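Long-range contact in archaeosine synthase (Pyrobaculum calidifontis, PDB 5K0P), which converts the nitrile of preQ0-modified tRNA to a formamidine with free ammonium, the last step in making archaeosine: residues Glu31-Ile37 with Tyr81-Lys87. Coordinates in Å, arbitrary orientation, origin at the centre of the assembly. Numbering follows the deposited sequence.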
loop_
_atom_site.group_PDB
_atom_site.type_symbol
_atom_site.label_atom_id
_atom_site.label_comp_id
_atom_site.label_asym_id
_atom_site.label_seq_id
_atom_site.Cartn_x
_atom_site.Cartn_y
_atom_site.Cartn_z
ATOM N N GLU A 31 9.362 -12.722 -13.260
ATOM C CA GLU A 31 8.833 -11.565 -13.864
ATOM C C GLU A 31 9.944 -10.903 -14.725
ATOM O O GLU A 31 11.043 -10.709 -14.291
ATOM C CB GLU A 31 8.304 -10.635 -12.722
ATOM C CG GLU A 31 7.572 -9.453 -13.343
ATOM C CD GLU A 31 7.390 -8.278 -12.399
ATOM O OE1 GLU A 31 8.402 -7.513 -12.125
ATOM O OE2 GLU A 31 6.216 -8.112 -11.987
ATOM N N VAL A 32 9.627 -10.526 -15.937
ATOM C CA VAL A 32 10.586 -9.889 -16.822
ATOM C C VAL A 32 10.093 -8.538 -17.253
ATOM O O VAL A 32 8.896 -8.381 -17.596
ATOM C CB VAL A 32 10.945 -10.788 -18.006
ATOM C CG1 VAL A 32 9.722 -11.176 -18.864
ATOM C CG2 VAL A 32 11.986 -10.102 -18.911
ATOM N N SER A 33 10.995 -7.568 -17.194
ATOM C CA SER A 33 10.727 -6.155 -17.599
ATOM C C SER A 33 11.710 -5.855 -18.722
ATOM O O SER A 33 12.874 -6.134 -18.555
ATOM C CB SER A 33 10.978 -5.185 -16.438
ATOM O OG SER A 33 10.019 -5.410 -15.451
ATOM N N VAL A 34 11.225 -5.341 -19.856
ATOM C CA VAL A 34 12.110 -4.850 -20.907
ATOM C C VAL A 34 11.801 -3.411 -21.198
ATOM O O VAL A 34 10.614 -2.989 -21.315
ATOM C CB VAL A 34 12.000 -5.743 -22.147
ATOM C CG1 VAL A 34 12.897 -5.304 -23.273
ATOM C CG2 VAL A 34 12.289 -7.168 -21.726
ATOM N N GLU A 35 12.862 -2.634 -21.376
ATOM C CA GLU A 35 12.658 -1.239 -21.751
ATOM C C GLU A 35 13.597 -0.959 -22.881
ATOM O O GLU A 35 14.718 -1.469 -22.874
ATOM C CB GLU A 35 12.753 -0.460 -20.457
ATOM C CG GLU A 35 13.670 0.643 -20.361
ATOM C CD GLU A 35 13.801 1.261 -18.967
ATOM O OE1 GLU A 35 12.909 1.120 -18.059
ATOM O OE2 GLU A 35 14.857 1.924 -18.860
ATOM N N TYR A 36 13.114 -0.295 -23.913
ATOM C CA TYR A 36 13.930 0.067 -25.064
ATOM C C TYR A 36 13.522 1.328 -25.809
ATOM O O TYR A 36 12.406 1.789 -25.698
ATOM C CB TYR A 36 13.970 -1.142 -26.048
ATOM C CG TYR A 36 12.731 -1.317 -26.843
ATOM C CD1 TYR A 36 11.635 -1.902 -26.276
ATOM C CD2 TYR A 36 12.651 -0.855 -28.173
ATOM C CE1 TYR A 36 10.446 -2.052 -27.027
ATOM C CE2 TYR A 36 11.468 -0.998 -28.938
ATOM C CZ TYR A 36 10.368 -1.586 -28.350
ATOM O OH TYR A 36 9.148 -1.677 -29.051
ATOM N N ILE A 37 14.461 1.897 -26.580
ATOM C CA ILE A 37 14.169 3.041 -27.440
ATOM C C ILE A 37 14.042 2.538 -28.842
ATOM O O ILE A 37 15.031 1.995 -29.391
ATOM C CB ILE A 37 15.272 4.096 -27.403
ATOM C CG1 ILE A 37 15.381 4.608 -25.998
ATOM C CG2 ILE A 37 14.965 5.286 -28.386
ATOM C CD1 ILE A 37 16.465 5.599 -25.797
ATOM N N TYR A 81 19.021 1.474 -27.343
ATOM C CA TYR A 81 19.057 1.206 -25.916
ATOM C C TYR A 81 18.035 0.114 -25.653
ATOM O O TYR A 81 16.905 0.179 -26.141
ATOM C CB TYR A 81 18.668 2.444 -25.051
ATOM C CG TYR A 81 18.436 2.136 -23.584
ATOM C CD1 TYR A 81 19.460 1.727 -22.784
ATOM C CD2 TYR A 81 17.169 2.267 -23.012
ATOM C CE1 TYR A 81 19.273 1.446 -21.466
ATOM C CE2 TYR A 81 16.951 1.983 -21.674
ATOM C CZ TYR A 81 18.003 1.551 -20.913
ATOM O OH TYR A 81 17.751 1.284 -19.585
ATOM N N VAL A 82 18.455 -0.856 -24.864
ATOM C CA VAL A 82 17.598 -1.964 -24.347
ATOM C C VAL A 82 18.104 -2.371 -23.003
ATOM O O VAL A 82 19.336 -2.509 -22.804
ATOM C CB VAL A 82 17.701 -3.268 -25.163
ATOM C CG1 VAL A 82 16.609 -4.300 -24.800
ATOM C CG2 VAL A 82 17.467 -2.952 -26.554
ATOM N N LYS A 83 17.163 -2.594 -22.086
ATOM C CA LYS A 83 17.446 -3.167 -20.818
ATOM C C LYS A 83 16.403 -4.212 -20.501
ATOM O O LYS A 83 15.204 -3.986 -20.702
ATOM C CB LYS A 83 17.459 -2.086 -19.733
ATOM C CG LYS A 83 17.799 -2.615 -18.375
ATOM C CD LYS A 83 18.008 -1.525 -17.341
ATOM C CE LYS A 83 16.659 -0.984 -16.856
ATOM N NZ LYS A 83 16.756 -0.052 -15.685
ATOM N N VAL A 84 16.890 -5.345 -19.973
ATOM C CA VAL A 84 16.098 -6.476 -19.585
ATOM C C VAL A 84 16.352 -6.811 -18.131
ATOM O O VAL A 84 17.495 -7.000 -17.756
ATOM C CB VAL A 84 16.486 -7.713 -20.391
ATOM C CG1 VAL A 84 15.659 -8.927 -19.934
ATOM C CG2 VAL A 84 16.313 -7.472 -21.887
ATOM N N THR A 85 15.290 -7.014 -17.358
ATOM C CA THR A 85 15.397 -7.252 -15.966
ATOM C C THR A 85 14.527 -8.440 -15.669
ATOM O O THR A 85 13.326 -8.428 -16.012
ATOM C CB THR A 85 14.928 -6.053 -15.070
ATOM O OG1 THR A 85 15.758 -4.861 -15.306
ATOM C CG2 THR A 85 15.134 -6.453 -13.604
ATOM N N VAL A 86 15.169 -9.475 -15.105
ATOM C CA VAL A 86 14.516 -10.738 -14.742
ATOM C C VAL A 86 14.544 -10.886 -13.242
ATOM O O VAL A 86 15.636 -10.887 -12.690
ATOM C CB VAL A 86 15.216 -11.930 -15.423
ATOM C CG1 VAL A 86 14.593 -13.235 -14.982
ATOM C CG2 VAL A 86 15.232 -11.742 -16.929
ATOM N N LYS A 87 13.351 -11.017 -12.618
ATOM C CA LYS A 87 13.175 -11.066 -11.167
ATOM C C LYS A 87 12.600 -12.420 -10.835
ATOM O O LYS A 87 11.615 -12.806 -11.434
ATOM C CB LYS A 87 12.182 -9.955 -10.621
ATOM C CG LYS A 87 12.548 -8.550 -11.095
ATOM C CD LYS A 87 11.739 -7.364 -10.472
ATOM C CE LYS A 87 12.169 -6.025 -11.102
ATOM N NZ LYS A 87 11.345 -4.907 -10.551
HETATM O O HOH W 1 14.427 -3.582 -17.554
#
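Three pairs of reciprocal main-chain hydrogen bonds join the antiparallel strands: E31 N and O meet K87 O and N at 2.9 Å each, while S33 N to T85 O, T85 N to S33 O, E35 N to K83 O and K83 N to E35 O are all 2.8 Å. Y81 OH donates to E35 OE2 (3.1 Å), and the other carboxylate oxygen of E35 forms a salt bridge with R12 on strand 10-20. A water bridges S33 O (3.2 Å) and T85 OG1 (2.9 Å). K87 NZ stays 4.2 Å from E31 OE1, too far for a salt bridge. These are the two central strands of the subunit's four-stranded antiparallel sheet, the unit of the tunnel fold, with both helices inserted in the connection between them. On the face opposite the charged residues, the non-hydrogen-bonded pairs V32-V86, V34-V84 and Y36-V82 form an apolar layer, with V32 CG2 4.0 Å from V84 CG1 and V34 CG1 4.1 Å from V82 CG1. Helix 62-77 covers part of it: L69 touches V32, L70 touches V84, and A66 and H62, which contributes to a substrate site shared with an adjacent subunit, touch V86. Y36 OH is hydrogen-bonded to the backbone N of L43, which lines such a shared site from the opposite subunit's side.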